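PDB 3NZE: putative transcriptional regulator, sugar-binding family from Arthrobacter aurescens, which probably regulates transcription as a SorC-family DNA-binding protein, this fragment being the putative sugar-binding domain thought to sense a carbohydrate. Local coordinates for residues Ser14-Gln19 / Thr249-Asp254; Tyr20-His25 / Gly241-Gly246; Ala66-Val71 / Arg107-Ala112. All coordinates share one frame; numbering follows the deposited sequence.

Contact 1 of 3, residues Ser14-Gln19 / Thr249-Asp254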
loop_
_atom_site.group_PDB
_atom_site.type_symbol
_atom_site.label_atom_id
_atom_site.label_comp_id
_atom_site.label_asym_id
_atom_site.label_seq_id
_atom_site.Cartn_x
_atom_site.Cartn_y
_atom_site.Cartn_z
ATOM N N SER A 14 5.836 2.333 -21.222
ATOM C CA SER A 14 5.332 3.432 -22.022
ATOM C C SER A 14 3.815 3.407 -22.093
ATOM O O SER A 14 3.152 4.439 -21.931
ATOM C CB SER A 14 5.909 3.376 -23.435
ATOM O OG SER A 14 5.445 4.479 -24.184
ATOM N N GLN A 15 3.256 2.224 -22.337
ATOM C CA GLN A 15 1.811 2.101 -22.445
ATOM C C GLN A 15 1.108 2.483 -21.153
ATOM O O GLN A 15 0.113 3.200 -21.176
ATOM C CB GLN A 15 1.419 0.698 -22.920
ATOM C CG GLN A 15 1.932 0.412 -24.329
ATOM C CD GLN A 15 1.920 -1.059 -24.699
ATOM O OE1 GLN A 15 1.023 -1.806 -24.313
ATOM N NE2 GLN A 15 2.921 -1.481 -25.467
ATOM N N ILE A 16 1.618 1.995 -20.021
ATOM C CA ILE A 16 1.022 2.314 -18.730
ATOM C C ILE A 16 1.178 3.797 -18.390
ATOM O O ILE A 16 0.239 4.429 -17.899
ATOM C CB ILE A 16 1.620 1.424 -17.624
ATOM C CG1 ILE A 16 1.214 -0.032 -17.871
ATOM C CG2 ILE A 16 1.189 1.903 -16.244
ATOM C CD1 ILE A 16 2.006 -1.054 -17.052
ATOM N N ARG A 17 2.357 4.357 -18.649
ATOM C CA ARG A 17 2.582 5.791 -18.435
ATOM C C ARG A 17 1.529 6.614 -19.169
ATOM O O ARG A 17 0.919 7.535 -18.612
ATOM C CB ARG A 17 3.958 6.209 -18.965
ATOM C CG ARG A 17 5.027 6.395 -17.916
ATOM C CD ARG A 17 6.139 7.288 -18.442
ATOM N NE ARG A 17 6.677 6.824 -19.719
ATOM C CZ ARG A 17 7.613 5.883 -19.847
ATOM N NH1 ARG A 17 8.049 5.534 -21.050
ATOM N NH2 ARG A 17 8.115 5.287 -18.776
ATOM N N ASN A 18 1.329 6.289 -20.439
ATOM C CA ASN A 18 0.422 7.067 -21.275
ATOM C C ASN A 18 -1.042 6.863 -20.930
ATOM O O ASN A 18 -1.848 7.794 -21.003
ATOM C CB ASN A 18 0.679 6.784 -22.761
ATOM C CG ASN A 18 1.986 7.388 -23.240
ATOM O OD1 ASN A 18 2.442 8.388 -22.690
ATOM N ND2 ASN A 18 2.604 6.775 -24.247
ATOM N N GLN A 19 -1.388 5.641 -20.554
ATOM C CA GLN A 19 -2.780 5.311 -20.287
ATOM C C GLN A 19 -3.203 5.678 -18.866
ATOM O O GLN A 19 -4.355 6.045 -18.639
ATOM C CB GLN A 19 -3.028 3.823 -20.570
ATOM C CG GLN A 19 -4.436 3.330 -20.284
ATOM C CD GLN A 19 -4.601 1.856 -20.635
ATOM O OE1 GLN A 19 -3.794 1.292 -21.380
ATOM N NE2 GLN A 19 -5.643 1.228 -20.099
ATOM N N THR A 249 1.752 7.939 -7.694
ATOM C CA THR A 249 2.531 8.725 -8.651
ATOM C C THR A 249 3.578 7.831 -9.332
ATOM O O THR A 249 3.989 8.088 -10.464
ATOM C CB THR A 249 3.247 9.925 -7.985
ATOM O OG1 THR A 249 4.068 9.451 -6.904
ATOM C CG2 THR A 249 2.242 10.922 -7.444
ATOM N N ASP A 250 4.016 6.790 -8.624
ATOM C CA ASP A 250 5.041 5.875 -9.097
ATOM C C ASP A 250 4.563 4.447 -8.864
ATOM O O ASP A 250 4.091 4.115 -7.782
ATOM C CB ASP A 250 6.354 6.100 -8.345
ATOM C CG ASP A 250 6.881 7.517 -8.506
ATOM O OD1 ASP A 250 7.701 7.760 -9.419
ATOM O OD2 ASP A 250 6.464 8.393 -7.729
ATOM N N LEU A 251 4.657 3.617 -9.885
ATOM C CA LEU A 251 4.130 2.261 -9.792
ATOM C C LEU A 251 5.214 1.256 -10.135
ATOM O O LEU A 251 5.928 1.426 -11.125
ATOM C CB LEU A 251 2.958 2.123 -10.768
ATOM C CG LEU A 251 2.347 0.743 -10.996
ATOM C CD1 LEU A 251 1.639 0.273 -9.720
ATOM C CD2 LEU A 251 1.370 0.786 -12.162
ATOM N N ILE A 252 5.353 0.217 -9.312
ATOM C CA ILE A 252 6.248 -0.896 -9.616
ATOM C C ILE A 252 5.421 -2.176 -9.628
ATOM O O ILE A 252 4.707 -2.458 -8.665
ATOM C CB ILE A 252 7.382 -1.025 -8.579
ATOM C CG1 ILE A 252 8.187 0.274 -8.497
ATOM C CG2 ILE A 252 8.321 -2.195 -8.940
ATOM C CD1 ILE A 252 7.740 1.187 -7.401
ATOM N N LEU A 253 5.483 -2.934 -10.723
ATOM C CA LEU A 253 4.675 -4.147 -10.831
ATOM C C LEU A 253 5.327 -5.162 -11.749
ATOM O O LEU A 253 6.199 -4.822 -12.546
ATOM C CB LEU A 253 3.254 -3.829 -11.314
ATOM C CG LEU A 253 3.002 -3.610 -12.813
ATOM C CD1 LEU A 253 1.509 -3.476 -13.085
ATOM C CD2 LEU A 253 3.741 -2.388 -13.365
ATOM N N ASP A 254 4.907 -6.424 -11.631
ATOM C CA ASP A 254 5.520 -7.478 -12.423
ATOM C C ASP A 254 4.972 -7.472 -13.843
ATOM O O ASP A 254 3.872 -6.972 -14.092
ATOM C CB ASP A 254 5.264 -8.843 -11.789
ATOM C CG ASP A 254 3.791 -9.188 -11.736
ATOM O OD1 ASP A 254 3.075 -8.581 -10.912
ATOM O OD2 ASP A 254 3.354 -10.060 -12.529
#
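I16 of helix 9-20 reaches across to strand 250-254 and sets its two branches against two leucines, L251 and L253. Its CG2 methyl meets L251 CD2 at 4.2 Å, while the end of its longer branch, CD1, comes to 4.3 Å from L253 CD2. The two leucines are two positions apart on the strand and turn to the same face, so one isoleucine can span both. L251 reaches across because its CG lies anti to the backbone N (chi1 172°) and CD2 extends the chain; L253 instead offers the methyl that bends off its extended chain. All three side chains are buried and the touch is wholly apolar. The backbones stay well separated, with the CA atoms of I16 and L251 9.5 Å apart. Polar groups are placed at the strand ends: T249 OG1 donates to D250 OD2 over 2.7 Å, on the anti side of the carboxylate but tilted 33° out of its plane, and that oxygen also forms a salt bridge with R225. D254, at the N-cap of helix 255-261, caps a backbone N with its side chain, and its OD1 is hydrogen-bonded to S257 OG. In this Rossmann-like sheet, strand 250-254 runs parallel to strands 23-27 and 225-230; A258 and L261 of helix 255-261 pack on both I16 and L253, whereas I252 turns to V42 and Q45 of helix 35-50.

Contact 2 of 3, residues Tyr20-His25 / Gly241-Gly246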
loop_
_atom_site.group_PDB
_atom_site.type_symbol
_atom_site.label_atom_id
_atom_site.label_comp_id
_atom_site.label_asym_id
_atom_site.label_seq_id
_atom_site.Cartn_x
_atom_site.Cartn_y
_atom_site.Cartn_z
ATOM N N TYR A 20 -2.280 5.593 -17.907
ATOM C CA TYR A 20 -2.644 5.805 -16.508
ATOM C C TYR A 20 -1.995 7.024 -15.857
ATOM O O TYR A 20 -2.330 7.364 -14.730
ATOM C CB TYR A 20 -2.376 4.549 -15.665
ATOM C CG TYR A 20 -3.281 3.404 -16.055
ATOM C CD1 TYR A 20 -4.585 3.331 -15.571
ATOM C CD2 TYR A 20 -2.846 2.421 -16.938
ATOM C CE1 TYR A 20 -5.428 2.286 -15.934
ATOM C CE2 TYR A 20 -3.682 1.375 -17.310
ATOM C CZ TYR A 20 -4.972 1.317 -16.804
ATOM O OH TYR A 20 -5.810 0.284 -17.170
ATOM N N GLY A 21 -1.075 7.674 -16.565
ATOM C CA GLY A 21 -0.490 8.907 -16.069
ATOM C C GLY A 21 0.274 8.757 -14.762
ATOM O O GLY A 21 0.208 9.626 -13.887
ATOM N N VAL A 22 0.991 7.647 -14.626
ATOM C CA VAL A 22 1.906 7.443 -13.508
ATOM C C VAL A 22 3.268 7.064 -14.063
ATOM O O VAL A 22 3.364 6.542 -15.173
ATOM C CB VAL A 22 1.454 6.315 -12.569
ATOM C CG1 VAL A 22 0.178 6.703 -11.861
ATOM C CG2 VAL A 22 1.294 5.005 -13.345
ATOM N N ASP A 23 4.326 7.337 -13.303
ATOM C CA ASP A 23 5.628 6.809 -13.661
ATOM C C ASP A 23 5.618 5.336 -13.282
ATOM O O ASP A 23 4.951 4.942 -12.320
ATOM C CB ASP A 23 6.756 7.603 -12.991
ATOM C CG ASP A 23 7.025 8.933 -13.705
ATOM O OD1 ASP A 23 7.634 8.895 -14.790
ATOM O OD2 ASP A 23 6.622 10.001 -13.201
ATOM N N VAL A 24 6.311 4.512 -14.057
ATOM C CA VAL A 24 6.197 3.067 -13.871
ATOM C C VAL A 24 7.474 2.300 -14.163
ATOM O O VAL A 24 8.235 2.651 -15.073
ATOM C CB VAL A 24 5.038 2.505 -14.735
ATOM C CG1 VAL A 24 5.243 2.863 -16.180
ATOM C CG2 VAL A 24 4.896 0.987 -14.561
ATOM N N HIS A 25 7.704 1.258 -13.363
ATOM C CA HIS A 25 8.773 0.299 -13.579
ATOM C C HIS A 25 8.146 -1.084 -13.690
ATOM O O HIS A 25 7.510 -1.566 -12.748
ATOM C CB HIS A 25 9.771 0.310 -12.415
ATOM C CG HIS A 25 10.654 1.518 -12.392
ATOM N ND1 HIS A 25 10.301 2.686 -11.753
ATOM C CD2 HIS A 25 11.871 1.740 -12.941
ATOM C CE1 HIS A 25 11.265 3.576 -11.905
ATOM N NE2 HIS A 25 12.229 3.027 -12.623
ATOM N N GLY A 241 -8.612 0.040 -9.707
ATOM C CA GLY A 241 -9.340 0.952 -8.848
ATOM C C GLY A 241 -8.430 1.987 -8.210
ATOM O O GLY A 241 -8.798 3.162 -8.108
ATOM N N ALA A 242 -7.252 1.560 -7.760
ATOM C CA ALA A 242 -6.333 2.496 -7.114
ATOM C C ALA A 242 -5.863 3.545 -8.100
ATOM O O ALA A 242 -5.698 4.708 -7.749
ATOM C CB ALA A 242 -5.140 1.773 -6.529
ATOM N N LEU A 243 -5.622 3.119 -9.333
ATOM C CA LEU A 243 -5.199 4.045 -10.368
ATOM C C LEU A 243 -6.342 4.973 -10.740
ATOM O O LEU A 243 -6.130 6.167 -10.955
ATOM C CB LEU A 243 -4.688 3.282 -11.592
ATOM C CG LEU A 243 -3.361 2.537 -11.389
ATOM C CD1 LEU A 243 -3.025 1.667 -12.591
ATOM C CD2 LEU A 243 -2.213 3.504 -11.083
ATOM N N ALA A 244 -7.557 4.428 -10.808
ATOM C CA ALA A 244 -8.729 5.261 -11.073
ATOM C C ALA A 244 -8.872 6.331 -9.998
ATOM O O ALA A 244 -9.289 7.458 -10.283
ATOM C CB ALA A 244 -10.000 4.423 -11.158
ATOM N N ALA A 245 -8.515 5.976 -8.767
ATOM C CA ALA A 245 -8.588 6.906 -7.648
ATOM C C ALA A 245 -7.414 7.889 -7.629
ATOM O O ALA A 245 -7.393 8.825 -6.825
ATOM C CB ALA A 245 -8.674 6.147 -6.328
ATOM N N GLY A 246 -6.450 7.681 -8.519
ATOM C CA GLY A 246 -5.301 8.563 -8.631
ATOM C C GLY A 246 -4.376 8.485 -7.434
ATOM O O GLY A 246 -3.723 9.462 -7.062
HETATM O O HOH W 1 -3.627 7.094 -12.235
#
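Y20 and L243 are brought together by the same first torsion: each CG stands anti to the carbonyl carbon (chi1 -67° in Y20, -69° in L243). L243 then continues straight into CD1, with chi2 173°, and this methyl comes to rest over one face of the tyrosine ring. CD1 lies 4.1 Å from the Y20 ring centroid, a CH-pi contact displaced toward the rim, where Y20 CD1 is its nearest ring atom. L243 CB also lies near this ring atom, and the two side chains cross at about a right angle. Its other methyl, CD2, turns to V22 and meets CG1 there at 4.1 Å. L243 is thus wedged between the last residue of helix 9-20 and the start of the chain leading into strand 23-27. G21, with positive phi, makes the turn between them. Beside this apolar patch, water 1 donates to Y20 O at 2.8 Å and to L243 O at 3.0 Å. L243 O also accepts from G246 N at 2.9 Å, in the Schellman motif that closes helix 236-244. The tyrosine hydroxyl is bonded to L261 O, which pins the far end of the ring. The chemistry is divided: methyl groups and a ring face supply the packing, while a single water joins carbonyls from the C-terminal ends of two helices, where both of its protons are probably drawn to the partial negative charge that gathers at such ends.

Contact 3 of 3, residues Ala66-Val71 / Arg107-Ala112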
loop_
_atom_site.group_PDB
_atom_site.type_symbol
_atom_site.label_atom_id
_atom_site.label_comp_id
_atom_site.label_asym_id
_atom_site.label_seq_id
_atom_site.Cartn_x
_atom_site.Cartn_y
_atom_site.Cartn_z
ATOM N N ALA A 66 1.921 -7.558 3.399
ATOM C CA ALA A 66 2.807 -8.583 2.863
ATOM C C ALA A 66 3.735 -8.002 1.790
ATOM O O ALA A 66 4.919 -8.303 1.756
ATOM C CB ALA A 66 2.001 -9.754 2.308
ATOM N N THR A 67 3.198 -7.133 0.944
ATOM C CA THR A 67 4.028 -6.534 -0.088
ATOM C C THR A 67 5.108 -5.662 0.533
ATOM O O THR A 67 6.278 -5.776 0.196
ATOM C CB THR A 67 3.191 -5.730 -1.085
ATOM O OG1 THR A 67 2.270 -6.623 -1.724
ATOM C CG2 THR A 67 4.103 -5.085 -2.156
ATOM N N LEU A 68 4.714 -4.792 1.450
ATOM C CA LEU A 68 5.679 -3.895 2.065
ATOM C C LEU A 68 6.723 -4.639 2.905
ATOM O O LEU A 68 7.860 -4.183 3.055
ATOM C CB LEU A 68 4.956 -2.828 2.883
ATOM C CG LEU A 68 4.953 -1.461 2.203
ATOM C CD1 LEU A 68 6.393 -0.952 2.179
ATOM C CD2 LEU A 68 4.379 -1.542 0.785
ATOM N N SER A 69 6.348 -5.795 3.434
ATOM C CA SER A 69 7.314 -6.602 4.166
ATOM C C SER A 69 8.437 -7.014 3.219
ATOM O O SER A 69 9.616 -6.862 3.534
ATOM C CB SER A 69 6.654 -7.844 4.749
ATOM O OG SER A 69 7.529 -8.472 5.665
ATOM N N ALA A 70 8.059 -7.531 2.052
ATOM C CA ALA A 70 9.050 -7.922 1.047
ATOM C C ALA A 70 9.916 -6.733 0.645
ATOM O O ALA A 70 11.140 -6.843 0.568
ATOM C CB ALA A 70 8.373 -8.544 -0.157
ATOM N N VAL A 71 9.286 -5.591 0.384
ATOM C CA VAL A 71 10.024 -4.377 0.075
ATOM C C VAL A 71 11.036 -4.035 1.171
ATOM O O VAL A 71 12.196 -3.719 0.886
ATOM C CB VAL A 71 9.057 -3.202 -0.136
ATOM C CG1 VAL A 71 9.804 -1.869 -0.265
ATOM C CG2 VAL A 71 8.187 -3.468 -1.355
ATOM N N ARG A 107 10.920 -1.296 11.620
ATOM C CA ARG A 107 12.332 -1.357 12.021
ATOM C C ARG A 107 13.307 -1.421 10.839
ATOM O O ARG A 107 14.319 -0.723 10.827
ATOM C CB ARG A 107 12.570 -2.539 12.975
ATOM C CG ARG A 107 11.904 -2.371 14.326
ATOM C CD ARG A 107 12.154 -3.572 15.249
ATOM N NE ARG A 107 11.330 -3.474 16.458
ATOM C CZ ARG A 107 11.805 -3.186 17.667
ATOM N NH1 ARG A 107 10.976 -3.104 18.704
ATOM N NH2 ARG A 107 13.107 -2.987 17.846
ATOM N N ARG A 108 12.998 -2.248 9.845
ATOM C CA ARG A 108 13.817 -2.329 8.633
ATOM C C ARG A 108 13.918 -0.982 7.913
ATOM O O ARG A 108 14.993 -0.613 7.416
ATOM C CB ARG A 108 13.270 -3.406 7.689
ATOM C CG ARG A 108 13.605 -4.834 8.162
ATOM C CD ARG A 108 12.915 -5.898 7.315
ATOM N NE ARG A 108 12.762 -7.138 8.071
ATOM C CZ ARG A 108 11.620 -7.803 8.195
ATOM N NH1 ARG A 108 10.520 -7.369 7.600
ATOM N NH2 ARG A 108 11.586 -8.920 8.902
ATOM N N PHE A 109 12.806 -0.254 7.862
ATOM C CA PHE A 109 12.810 1.065 7.220
ATOM C C PHE A 109 13.637 2.031 8.054
ATOM O O PHE A 109 14.480 2.747 7.531
ATOM C CB PHE A 109 11.384 1.607 7.020
ATOM C CG PHE A 109 10.780 1.251 5.690
ATOM C CD1 PHE A 109 10.058 0.081 5.530
ATOM C CD2 PHE A 109 10.950 2.085 4.586
ATOM C CE1 PHE A 109 9.493 -0.250 4.312
ATOM C CE2 PHE A 109 10.388 1.756 3.368
ATOM C CZ PHE A 109 9.658 0.588 3.225
ATOM N N GLY A 110 13.409 2.033 9.361
ATOM C CA GLY A 110 14.172 2.892 10.248
ATOM C C GLY A 110 15.662 2.637 10.176
ATOM O O GLY A 110 16.461 3.575 10.166
ATOM N N SER A 111 16.042 1.362 10.131
ATOM C CA SER A 111 17.450 0.979 10.109
ATOM C C SER A 111 18.119 1.332 8.781
ATOM O O SER A 111 19.277 1.757 8.752
ATOM C CB SER A 111 17.606 -0.519 10.377
ATOM O OG SER A 111 17.329 -0.831 11.729
ATOM N N ALA A 112 17.395 1.144 7.683
ATOM C CA ALA A 112 17.966 1.424 6.370
ATOM C C ALA A 112 18.315 2.895 6.206
ATOM O O ALA A 112 19.302 3.233 5.550
ATOM C CB ALA A 112 17.034 0.979 5.265
HETATM O O HOH W 2 7.745 -8.349 8.429
#
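L68, S69 and V71 of helix 66-73 meet R108 and F109 of helix 99-113 across two helices that run in roughly the same direction, their local axes 10.8 Å apart and inclined at 31°. Both are connecting helices of beta-alpha-beta crossovers in the Rossmann-like sheet: the first joins parallel strands 59-62 and 84-87, the second 84-87 and 116-118. The F109 ring bridges the gap on the sheet side. Its CZ atom lies 3.8 Å from L68 CD1, with CE1 of the same ring equally close to that methyl, and V71 CG1 approaches CZ less tightly at 4.3 Å. Both methyls come obliquely to the ring. L68 and F109 each depart from a staggered first torsion (chi1 -105° and -92°), which turns the ends of their side chains toward each other; V62 of strand 59-62 touches both. Further out, R108 stretches an extended chain from CG to NE toward S69. Its NH1 stops 3.7 Å from S69 OG, too far for a direct bond, and bonds instead to S72 OG, the same hydroxyl that is hydrogen-bonded to S69 O. The guanidinium also lies near that of R73, so the water and hydroxyl oxygens about it may ease the crowding of like charge. F109 is about 11 Å, side chain to side chain, from E118, which binds calcium in a crystal structure of this protein, although none is bound to this chain here. Water 2 bridges the two polar side chains, accepting from R108 NH1 at 3.1 Å and hydrogen-bonding S69 OG at 2.8 Å.

Contacts 1 and 2 are neighbours, with centres 7 Å apart, and share the edge region where strands 23-27 and 250-254 pair: L251 N lies 2.8 Å from D23 O, a probable hydrogen bond. Helix 9-20 leads into the first strand and helix 236-244 into the second, so together these contacts tie the start of the modelled chain to its end. Contact 3 lies about 23 Å, centre to centre, from either and does not touch them; it joins crossover helices further along the same sheet. Along the sequence the contacts are nested, 66-71/107-112 inside 20-25/241-246 inside 14-19/249-254, so elements from the two ends of the domain come together, while contact 3 joins two helices from the intervening chain.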